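Local coordinates for CELL division control protein 6 (Pyrobaculum aerophilum, PDB 1FNN) that binds ADP with magnesium as an AAA+ ATPase of the Cdc6/Cdc18 family and probably helps regulate the initiation of DNA replication, at residues Leu33-His43 and Gly156-Ile164; Gly213-Ile223 and Lys260-Arg268. All coordinates share one frame; numbering follows the deposited sequence.

Interaction 1 of 2, residues Leu33-His43 and Gly156-Ile164; sequences LGNWLRNPGHH and GAFRIALVI
Trp36, near the end of helix 23-38, lays its indole on the start of strand 160-166 in the AAA+ ATPase core. Its CG sits anti to the backbone N (chi1 -173°), which swings the ring out from CB to the strand. Beyond CG, NE1 donates to Phe158 O at 3.1 Å; the oxygen lies near the ring plane, though the bond is bent (144° at the hydrogen). CZ2 comes edge-on to Arg159 C at 3.7 Å. CZ3, CE3 and CH2 run beneath the methyl of Ala161, a CH-pi contact with CB 3.7 Å from the six-membered ring's centroid, and Pro40 CB covers the opposite face. Further back on the helix, Leu33 CD2 reaches the same methyl at 4.1 Å. Past the helix end, Phe158 N donates to Gly41 O at 2.8 Å, nearly straight, and Gly41 CA comes within 3.0 Å of Phe158 O; Phe158 CD1 lies 3.5 Å from His43 CA. A leucine in place of Trp36 would probably leave Phe158 O without its indole donor and open a gap between Pro40 and Ala161. Phe158 O takes the indole N-H and the Gly41 C-H together, while Ala161 and Leu33 give the apolar part.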
loop_
_atom_site.group_PDB
_atom_site.type_symbol
_atom_site.label_atom_id
_atom_site.label_comp_id
_atom_site.label_asym_id
_atom_site.label_seq_id
_atom_site.Cartn_x
_atom_site.Cartn_y
_atom_site.Cartn_z
ATOM N N LEU A 33 12.059 20.688 -2.401
ATOM C CA LEU A 33 13.185 20.407 -3.278
ATOM C C LEU A 33 13.322 21.185 -4.565
ATOM O O LEU A 33 14.434 21.208 -5.133
ATOM C CB LEU A 33 13.070 18.904 -3.716
ATOM C CG LEU A 33 13.176 17.899 -2.566
ATOM C CD1 LEU A 33 12.829 16.499 -3.131
ATOM C CD2 LEU A 33 14.579 17.908 -1.963
ATOM N N GLY A 34 12.271 21.711 -5.149
ATOM C CA GLY A 34 12.285 22.293 -6.468
ATOM C C GLY A 34 13.311 23.404 -6.672
ATOM O O GLY A 34 13.914 23.426 -7.756
ATOM N N ASN A 35 13.362 24.388 -5.764
ATOM C CA ASN A 35 14.320 25.484 -5.948
ATOM C C ASN A 35 15.749 24.941 -5.992
ATOM O O ASN A 35 16.568 25.377 -6.794
ATOM C CB ASN A 35 14.185 26.530 -4.839
ATOM C CG ASN A 35 12.970 27.424 -5.062
ATOM O OD1 ASN A 35 12.450 27.512 -6.177
ATOM N ND2 ASN A 35 12.528 28.084 -3.993
ATOM N N TRP A 36 16.075 24.069 -5.042
ATOM C CA TRP A 36 17.407 23.471 -5.009
ATOM C C TRP A 36 17.701 22.634 -6.252
ATOM O O TRP A 36 18.802 22.796 -6.799
ATOM C CB TRP A 36 17.623 22.659 -3.774
ATOM C CG TRP A 36 18.975 22.086 -3.462
ATOM C CD1 TRP A 36 19.906 22.659 -2.662
ATOM C CD2 TRP A 36 19.566 20.851 -3.917
ATOM N NE1 TRP A 36 21.024 21.867 -2.593
ATOM C CE2 TRP A 36 20.853 20.757 -3.347
ATOM C CE3 TRP A 36 19.119 19.824 -4.754
ATOM C CZ2 TRP A 36 21.711 19.685 -3.570
ATOM C CZ3 TRP A 36 19.976 18.755 -4.978
ATOM C CH2 TRP A 36 21.234 18.686 -4.407
ATOM N N LEU A 37 16.709 21.883 -6.766
ATOM C CA LEU A 37 16.988 21.130 -8.003
ATOM C C LEU A 37 17.267 22.054 -9.193
ATOM O O LEU A 37 18.053 21.726 -10.117
ATOM C CB LEU A 37 15.796 20.197 -8.274
ATOM C CG LEU A 37 15.718 19.009 -7.269
ATOM C CD1 LEU A 37 14.404 18.239 -7.497
ATOM C CD2 LEU A 37 16.921 18.096 -7.472
ATOM N N ARG A 38 16.540 23.170 -9.249
ATOM C CA ARG A 38 16.767 24.133 -10.358
ATOM C C ARG A 38 18.127 24.819 -10.210
ATOM O O ARG A 38 18.761 25.145 -11.218
ATOM C CB ARG A 38 15.632 25.143 -10.446
ATOM C CG ARG A 38 14.332 24.611 -11.054
ATOM C CD ARG A 38 13.282 25.735 -11.181
ATOM N NE ARG A 38 12.751 26.011 -9.820
ATOM C CZ ARG A 38 11.717 25.310 -9.326
ATOM N NH1 ARG A 38 11.126 24.354 -10.028
ATOM N NH2 ARG A 38 11.243 25.556 -8.106
ATOM N N ASN A 39 18.570 25.170 -9.015
ATOM C CA ASN A 39 19.806 25.849 -8.709
ATOM C C ASN A 39 20.389 25.373 -7.395
ATOM O O ASN A 39 20.388 26.024 -6.334
ATOM C CB ASN A 39 19.653 27.376 -8.575
ATOM C CG ASN A 39 19.193 28.086 -9.827
ATOM O OD1 ASN A 39 19.829 28.006 -10.883
ATOM N ND2 ASN A 39 18.070 28.791 -9.723
ATOM N N PRO A 40 21.066 24.226 -7.411
ATOM C CA PRO A 40 21.546 23.579 -6.218
ATOM C C PRO A 40 22.725 24.206 -5.513
ATOM O O PRO A 40 23.586 24.841 -6.126
ATOM C CB PRO A 40 22.014 22.188 -6.688
ATOM C CG PRO A 40 22.277 22.378 -8.158
ATOM C CD PRO A 40 21.218 23.360 -8.614
ATOM N N GLY A 41 22.810 23.917 -4.232
ATOM C CA GLY A 41 23.972 24.228 -3.425
ATOM C C GLY A 41 23.868 25.446 -2.528
ATOM O O GLY A 41 24.838 25.678 -1.803
ATOM N N HIS A 42 22.736 26.129 -2.442
ATOM C CA HIS A 42 22.645 27.317 -1.567
ATOM C C HIS A 42 22.005 27.045 -0.226
ATOM O O HIS A 42 22.050 27.916 0.651
ATOM C CB HIS A 42 21.851 28.412 -2.308
ATOM C CG HIS A 42 22.498 28.665 -3.643
ATOM N ND1 HIS A 42 23.723 29.308 -3.703
ATOM C CD2 HIS A 42 22.152 28.390 -4.911
ATOM C CE1 HIS A 42 24.098 29.419 -4.967
ATOM N NE2 HIS A 42 23.160 28.868 -5.718
ATOM N N HIS A 43 21.386 25.880 -0.019
ATOM C CA HIS A 43 20.920 25.476 1.312
ATOM C C HIS A 43 20.756 23.951 1.294
ATOM O O HIS A 43 21.007 23.363 0.245
ATOM C CB HIS A 43 19.565 26.125 1.636
ATOM C CG HIS A 43 18.327 25.417 1.171
ATOM N ND1 HIS A 43 17.830 25.508 -0.098
ATOM C CD2 HIS A 43 17.472 24.585 1.852
ATOM C CE1 HIS A 43 16.715 24.782 -0.250
ATOM N NE2 HIS A 43 16.505 24.220 0.942
ATOM N N GLY A 156 32.065 22.331 -0.286
ATOM C CA GLY A 156 32.195 23.419 -1.244
ATOM C C GLY A 156 30.886 24.126 -1.538
ATOM O O GLY A 156 30.840 25.226 -2.102
ATOM N N ALA A 157 29.776 23.459 -1.208
ATOM C CA ALA A 157 28.442 24.013 -1.406
ATOM C C ALA A 157 27.468 23.141 -0.628
ATOM O O ALA A 157 27.938 22.163 -0.019
ATOM C CB ALA A 157 28.051 24.021 -2.879
ATOM N N PHE A 158 26.170 23.465 -0.611
ATOM C CA PHE A 158 25.271 22.461 0.057
ATOM C C PHE A 158 25.017 21.455 -1.064
ATOM O O PHE A 158 24.070 21.630 -1.841
ATOM C CB PHE A 158 24.042 23.205 0.554
ATOM C CG PHE A 158 24.307 23.936 1.843
ATOM C CD1 PHE A 158 24.402 25.311 1.855
ATOM C CD2 PHE A 158 24.457 23.231 3.026
ATOM C CE1 PHE A 158 24.644 26.003 3.038
ATOM C CE2 PHE A 158 24.699 23.917 4.200
ATOM C CZ PHE A 158 24.794 25.297 4.210
ATOM N N ARG A 159 25.904 20.446 -1.155
ATOM C CA ARG A 159 25.834 19.569 -2.315
ATOM C C ARG A 159 24.859 18.427 -2.205
ATOM O O ARG A 159 24.845 17.582 -3.094
ATOM C CB ARG A 159 27.272 19.083 -2.661
ATOM C CG ARG A 159 28.120 20.194 -3.299
ATOM C CD ARG A 159 29.550 19.660 -3.663
ATOM N NE ARG A 159 30.361 20.758 -4.220
ATOM C CZ ARG A 159 30.201 21.271 -5.428
ATOM N NH1 ARG A 159 29.268 20.824 -6.260
ATOM N NH2 ARG A 159 30.940 22.263 -5.920
ATOM N N ILE A 160 24.185 18.257 -1.068
ATOM C CA ILE A 160 23.334 17.109 -0.846
ATOM C C ILE A 160 21.921 17.527 -0.429
ATOM O O ILE A 160 21.785 18.397 0.435
ATOM C CB ILE A 160 23.892 16.208 0.268
ATOM C CG1 ILE A 160 25.256 15.609 -0.101
ATOM C CG2 ILE A 160 22.963 15.029 0.570
ATOM C CD1 ILE A 160 25.899 14.853 1.060
ATOM N N ALA A 161 20.924 16.963 -1.100
ATOM C CA ALA A 161 19.526 17.092 -0.674
ATOM C C ALA A 161 19.124 15.676 -0.237
ATOM O O ALA A 161 19.455 14.703 -0.940
ATOM C CB ALA A 161 18.651 17.575 -1.788
ATOM N N LEU A 162 18.570 15.547 0.961
ATOM C CA LEU A 162 18.401 14.216 1.535
ATOM C C LEU A 162 16.949 13.931 1.897
ATOM O O LEU A 162 16.287 14.725 2.613
ATOM C CB LEU A 162 19.255 14.119 2.810
ATOM C CG LEU A 162 19.015 12.818 3.594
ATOM C CD1 LEU A 162 19.503 11.589 2.822
ATOM C CD2 LEU A 162 19.681 12.911 4.968
ATOM N N VAL A 163 16.397 12.862 1.326
ATOM C CA VAL A 163 15.071 12.411 1.748
ATOM C C VAL A 163 15.245 11.047 2.433
ATOM O O VAL A 163 15.889 10.144 1.850
ATOM C CB VAL A 163 14.091 12.270 0.572
ATOM C CG1 VAL A 163 12.754 11.648 1.020
ATOM C CG2 VAL A 163 13.771 13.648 -0.001
ATOM N N ILE A 164 14.657 10.871 3.617
ATOM C CA ILE A 164 14.639 9.584 4.293
ATOM C C ILE A 164 13.183 9.130 4.516
ATOM O O ILE A 164 12.241 9.945 4.519
ATOM C CB ILE A 164 15.350 9.573 5.651
ATOM C CG1 ILE A 164 14.526 10.330 6.688
ATOM C CG2 ILE A 164 16.756 10.160 5.535
ATOM C CD1 ILE A 164 15.144 10.268 8.083
#

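Interaction 2 of 2, residues Gly213-Ile223 and Lys260-Arg268; sequences GSYSEDILQMI and KHIAPEDVR
Ser214 and His261 bring two loops together, each leading into a helix of the AAA+ lid domain, and the helices then run nearly parallel, 20° apart with axes 10.4 Å from each other. At the start, Gly213 O lies 2.9 Å from His261 ND1. Ser214 sets its CB against Lys260 O, while its hydroxyl bonds back to Ala211 O. The main-chain tie follows: Ile262 N donates to Ser214 O at 2.9 Å. Tyr215 touches Ile262 CD1 through its CB, and its ring goes the other way, against Ala206 and Lys207 of helix 195-209. Ser216 is the N-cap of helix 217-227, its OG accepting from Ile219 N; across the contact Ala263 holds the same position before helix 264-274, its own N bonded to Asp266 OD2.

Ile219 then faces the partner with both branches. CG2 meets Ile262 CG2 at 4.0 Å. CG1 stands beside the backbone N (chi1 -81°), and its CD1 rests 3.6 Å from Ala263 C and also touches the ring of Pro264 and Val267 CG2. One turn on, Met222 is fully extended and meets Val267 tip to tip. Ile223 adds its CG1 against Val267 CG1, and its side chain also touches Leu202 of helix 195-209. The fit is tight at the methionine end: Met222 CE lies 3.5 Å from Val267 CG1, 3.4 Å from Pro264 O, and also against Arg268 CG.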
loop_
_atom_site.group_PDB
_atom_site.type_symbol
_atom_site.label_atom_id
_atom_site.label_comp_id
_atom_site.label_asym_id
_atom_site.label_seq_id
_atom_site.Cartn_x
_atom_site.Cartn_y
_atom_site.Cartn_z
ATOM N N GLY A 213 -14.159 -3.296 -20.954
ATOM C CA GLY A 213 -15.255 -4.160 -20.623
ATOM C C GLY A 213 -14.946 -5.415 -19.843
ATOM O O GLY A 213 -15.885 -6.167 -19.535
ATOM N N SER A 214 -13.705 -5.671 -19.438
ATOM C CA SER A 214 -13.375 -6.882 -18.726
ATOM C C SER A 214 -13.541 -6.740 -17.205
ATOM O O SER A 214 -13.199 -7.672 -16.483
ATOM C CB SER A 214 -11.960 -7.338 -19.118
ATOM O OG SER A 214 -10.998 -6.382 -18.676
ATOM N N TYR A 215 -13.841 -5.553 -16.715
ATOM C CA TYR A 215 -13.884 -5.309 -15.285
ATOM C C TYR A 215 -15.051 -4.379 -15.071
ATOM O O TYR A 215 -15.342 -3.534 -15.923
ATOM C CB TYR A 215 -12.564 -4.752 -14.677
ATOM C CG TYR A 215 -12.257 -3.462 -15.416
ATOM C CD1 TYR A 215 -12.745 -2.260 -14.944
ATOM C CD2 TYR A 215 -11.489 -3.510 -16.587
ATOM C CE1 TYR A 215 -12.480 -1.093 -15.617
ATOM C CE2 TYR A 215 -11.222 -2.323 -17.261
ATOM C CZ TYR A 215 -11.716 -1.143 -16.774
ATOM O OH TYR A 215 -11.459 0.034 -17.427
ATOM N N SER A 216 -15.751 -4.482 -13.936
ATOM C CA SER A 216 -16.833 -3.503 -13.729
ATOM C C SER A 216 -16.478 -2.630 -12.548
ATOM O O SER A 216 -15.582 -2.957 -11.779
ATOM C CB SER A 216 -18.156 -4.236 -13.410
ATOM O OG SER A 216 -17.885 -5.025 -12.235
ATOM N N GLU A 217 -17.197 -1.545 -12.375
ATOM C CA GLU A 217 -16.971 -0.668 -11.230
ATOM C C GLU A 217 -17.205 -1.458 -9.923
ATOM O O GLU A 217 -16.470 -1.323 -8.952
ATOM C CB GLU A 217 -18.004 0.441 -11.327
ATOM C CG GLU A 217 -18.079 1.370 -10.127
ATOM C CD GLU A 217 -18.976 2.560 -10.423
ATOM O OE1 GLU A 217 -20.190 2.484 -10.157
ATOM O OE2 GLU A 217 -18.450 3.571 -10.925
ATOM N N ASP A 218 -18.217 -2.337 -9.934
ATOM C CA ASP A 218 -18.516 -3.125 -8.729
ATOM C C ASP A 218 -17.337 -4.009 -8.352
ATOM O O ASP A 218 -17.100 -4.181 -7.156
ATOM C CB ASP A 218 -19.736 -4.040 -8.882
ATOM C CG ASP A 218 -21.045 -3.273 -8.808
ATOM O OD1 ASP A 218 -21.036 -2.078 -8.451
ATOM O OD2 ASP A 218 -22.097 -3.880 -9.115
ATOM N N ILE A 219 -16.636 -4.581 -9.338
ATOM C CA ILE A 219 -15.509 -5.463 -8.995
ATOM C C ILE A 219 -14.374 -4.695 -8.342
ATOM O O ILE A 219 -13.657 -5.178 -7.453
ATOM C CB ILE A 219 -15.032 -6.252 -10.217
ATOM C CG1 ILE A 219 -15.949 -7.464 -10.451
ATOM C CG2 ILE A 219 -13.573 -6.716 -10.122
ATOM C CD1 ILE A 219 -15.658 -8.667 -9.566
ATOM N N LEU A 220 -14.120 -3.480 -8.846
ATOM C CA LEU A 220 -13.032 -2.654 -8.296
ATOM C C LEU A 220 -13.446 -2.224 -6.883
ATOM O O LEU A 220 -12.624 -2.179 -5.974
ATOM C CB LEU A 220 -12.929 -1.425 -9.220
ATOM C CG LEU A 220 -11.851 -1.384 -10.301
ATOM C CD1 LEU A 220 -11.354 -2.742 -10.739
ATOM C CD2 LEU A 220 -12.254 -0.498 -11.481
ATOM N N GLN A 221 -14.749 -1.906 -6.742
ATOM C CA GLN A 221 -15.243 -1.508 -5.415
ATOM C C GLN A 221 -15.101 -2.626 -4.371
ATOM O O GLN A 221 -14.682 -2.349 -3.238
ATOM C CB GLN A 221 -16.687 -1.033 -5.454
ATOM C CG GLN A 221 -16.979 0.331 -6.043
ATOM C CD GLN A 221 -18.447 0.499 -6.394
ATOM O OE1 GLN A 221 -19.210 -0.473 -6.509
ATOM N NE2 GLN A 221 -18.890 1.736 -6.577
ATOM N N MET A 222 -15.283 -3.856 -4.807
ATOM C CA MET A 222 -15.094 -5.050 -3.942
ATOM C C MET A 222 -13.696 -5.174 -3.406
ATOM O O MET A 222 -13.399 -5.400 -2.204
ATOM C CB MET A 222 -15.546 -6.246 -4.767
ATOM C CG MET A 222 -15.372 -7.625 -4.136
ATOM S SD MET A 222 -15.806 -8.959 -5.273
ATOM C CE MET A 222 -15.329 -10.397 -4.332
ATOM N N ILE A 223 -12.712 -4.983 -4.341
ATOM C CA ILE A 223 -11.318 -5.036 -3.935
ATOM C C ILE A 223 -10.979 -3.857 -3.029
ATOM O O ILE A 223 -10.280 -4.013 -2.047
ATOM C CB ILE A 223 -10.363 -4.963 -5.187
ATOM C CG1 ILE A 223 -10.664 -6.138 -6.090
ATOM C CG2 ILE A 223 -8.926 -4.901 -4.677
ATOM C CD1 ILE A 223 -9.871 -6.225 -7.409
ATOM N N LYS A 260 -13.996 -13.702 -19.925
ATOM C CA LYS A 260 -13.677 -12.405 -20.480
ATOM C C LYS A 260 -13.837 -11.278 -19.457
ATOM O O LYS A 260 -13.749 -10.112 -19.855
ATOM C CB LYS A 260 -14.621 -12.060 -21.642
ATOM C CG LYS A 260 -14.371 -12.843 -22.918
ATOM C CD LYS A 260 -15.416 -12.490 -23.980
ATOM C CE LYS A 260 -15.376 -13.482 -25.135
ATOM N NZ LYS A 260 -16.623 -13.435 -25.956
ATOM N N HIS A 261 -14.529 -11.604 -18.354
ATOM C CA HIS A 261 -14.865 -10.619 -17.322
ATOM C C HIS A 261 -14.366 -11.086 -15.960
ATOM O O HIS A 261 -14.251 -12.296 -15.717
ATOM C CB HIS A 261 -16.362 -10.318 -17.258
ATOM C CG HIS A 261 -16.973 -9.931 -18.568
ATOM N ND1 HIS A 261 -17.257 -8.634 -18.930
ATOM C CD2 HIS A 261 -17.362 -10.700 -19.625
ATOM C CE1 HIS A 261 -17.789 -8.614 -20.143
ATOM N NE2 HIS A 261 -17.862 -9.859 -20.586
ATOM N N ILE A 262 -13.879 -10.178 -15.115
ATOM C CA ILE A 262 -13.413 -10.669 -13.802
ATOM C C ILE A 262 -14.690 -11.034 -12.973
ATOM O O ILE A 262 -15.614 -10.213 -13.051
ATOM C CB ILE A 262 -12.594 -9.594 -13.095
ATOM C CG1 ILE A 262 -11.308 -9.359 -13.974
ATOM C CG2 ILE A 262 -12.099 -10.060 -11.734
ATOM C CD1 ILE A 262 -10.538 -8.159 -13.430
ATOM N N ALA A 263 -14.698 -12.164 -12.338
ATOM C CA ALA A 263 -15.950 -12.411 -11.503
ATOM C C ALA A 263 -15.630 -12.271 -10.038
ATOM O O ALA A 263 -14.479 -12.438 -9.583
ATOM C CB ALA A 263 -16.385 -13.839 -11.864
ATOM N N PRO A 264 -16.653 -12.240 -9.149
ATOM C CA PRO A 264 -16.421 -12.148 -7.713
ATOM C C PRO A 264 -15.581 -13.274 -7.198
ATOM O O PRO A 264 -14.659 -13.083 -6.389
ATOM C CB PRO A 264 -17.853 -12.183 -7.108
ATOM C CG PRO A 264 -18.674 -11.566 -8.193
ATOM C CD PRO A 264 -18.076 -12.019 -9.531
ATOM N N GLU A 265 -15.709 -14.530 -7.673
ATOM C CA GLU A 265 -14.890 -15.613 -7.148
ATOM C C GLU A 265 -13.396 -15.441 -7.464
ATOM O O GLU A 265 -12.546 -15.888 -6.695
ATOM C CB GLU A 265 -15.302 -17.006 -7.670
ATOM C CG GLU A 265 -15.237 -17.058 -9.192
ATOM C CD GLU A 265 -15.865 -18.234 -9.905
ATOM O OE1 GLU A 265 -16.939 -17.978 -10.509
ATOM O OE2 GLU A 265 -15.357 -19.383 -9.901
ATOM N N ASP A 266 -13.092 -14.789 -8.607
ATOM C CA ASP A 266 -11.643 -14.543 -8.876
ATOM C C ASP A 266 -11.061 -13.658 -7.796
ATOM O O ASP A 266 -9.961 -13.877 -7.268
ATOM C CB ASP A 266 -11.579 -13.864 -10.276
ATOM C CG ASP A 266 -12.176 -14.755 -11.375
ATOM O OD1 ASP A 266 -11.761 -15.946 -11.334
ATOM O OD2 ASP A 266 -12.952 -14.155 -12.106
ATOM N N VAL A 267 -11.774 -12.583 -7.390
ATOM C CA VAL A 267 -11.304 -11.722 -6.315
ATOM C C VAL A 267 -11.144 -12.469 -4.984
ATOM O O VAL A 267 -10.138 -12.319 -4.261
ATOM C CB VAL A 267 -12.248 -10.520 -6.159
ATOM C CG1 VAL A 267 -11.989 -9.619 -4.955
ATOM C CG2 VAL A 267 -12.268 -9.640 -7.424
ATOM N N ARG A 268 -12.164 -13.271 -4.592
ATOM C CA ARG A 268 -12.111 -13.990 -3.320
ATOM C C ARG A 268 -10.909 -14.901 -3.234
ATOM O O ARG A 268 -10.152 -14.975 -2.258
ATOM C CB ARG A 268 -13.433 -14.837 -3.136
ATOM C CG ARG A 268 -14.661 -13.928 -2.986
ATOM C CD ARG A 268 -15.995 -14.703 -2.660
ATOM N NE ARG A 268 -17.109 -13.759 -2.909
ATOM C CZ ARG A 268 -18.004 -13.971 -3.851
ATOM N NH1 ARG A 268 -17.924 -15.068 -4.617
ATOM N NH2 ARG A 268 -18.981 -13.097 -4.037
#

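The two contacts sit on opposite sides of the chain's centre, about 46 Å apart between their own centres, and share no helix or strand. Interaction 1 belongs to the ATPase core and sets a helix end and the loop after it against a strand of the parallel sheet; it is partly buried, running from exposed histidines to apolar residues buried between sheet and helix. Interaction 2 lies in the lid, where helix packs on helix, and is the more buried of the two. An aromatic ring and two hydrogen bonds mark the first, whereas branched aliphatics and a methionine dominate the second, with one backbone bond. The bound ADP lies about 11 Å from Val163 and about 12 Å from Ile223, side chain to ligand.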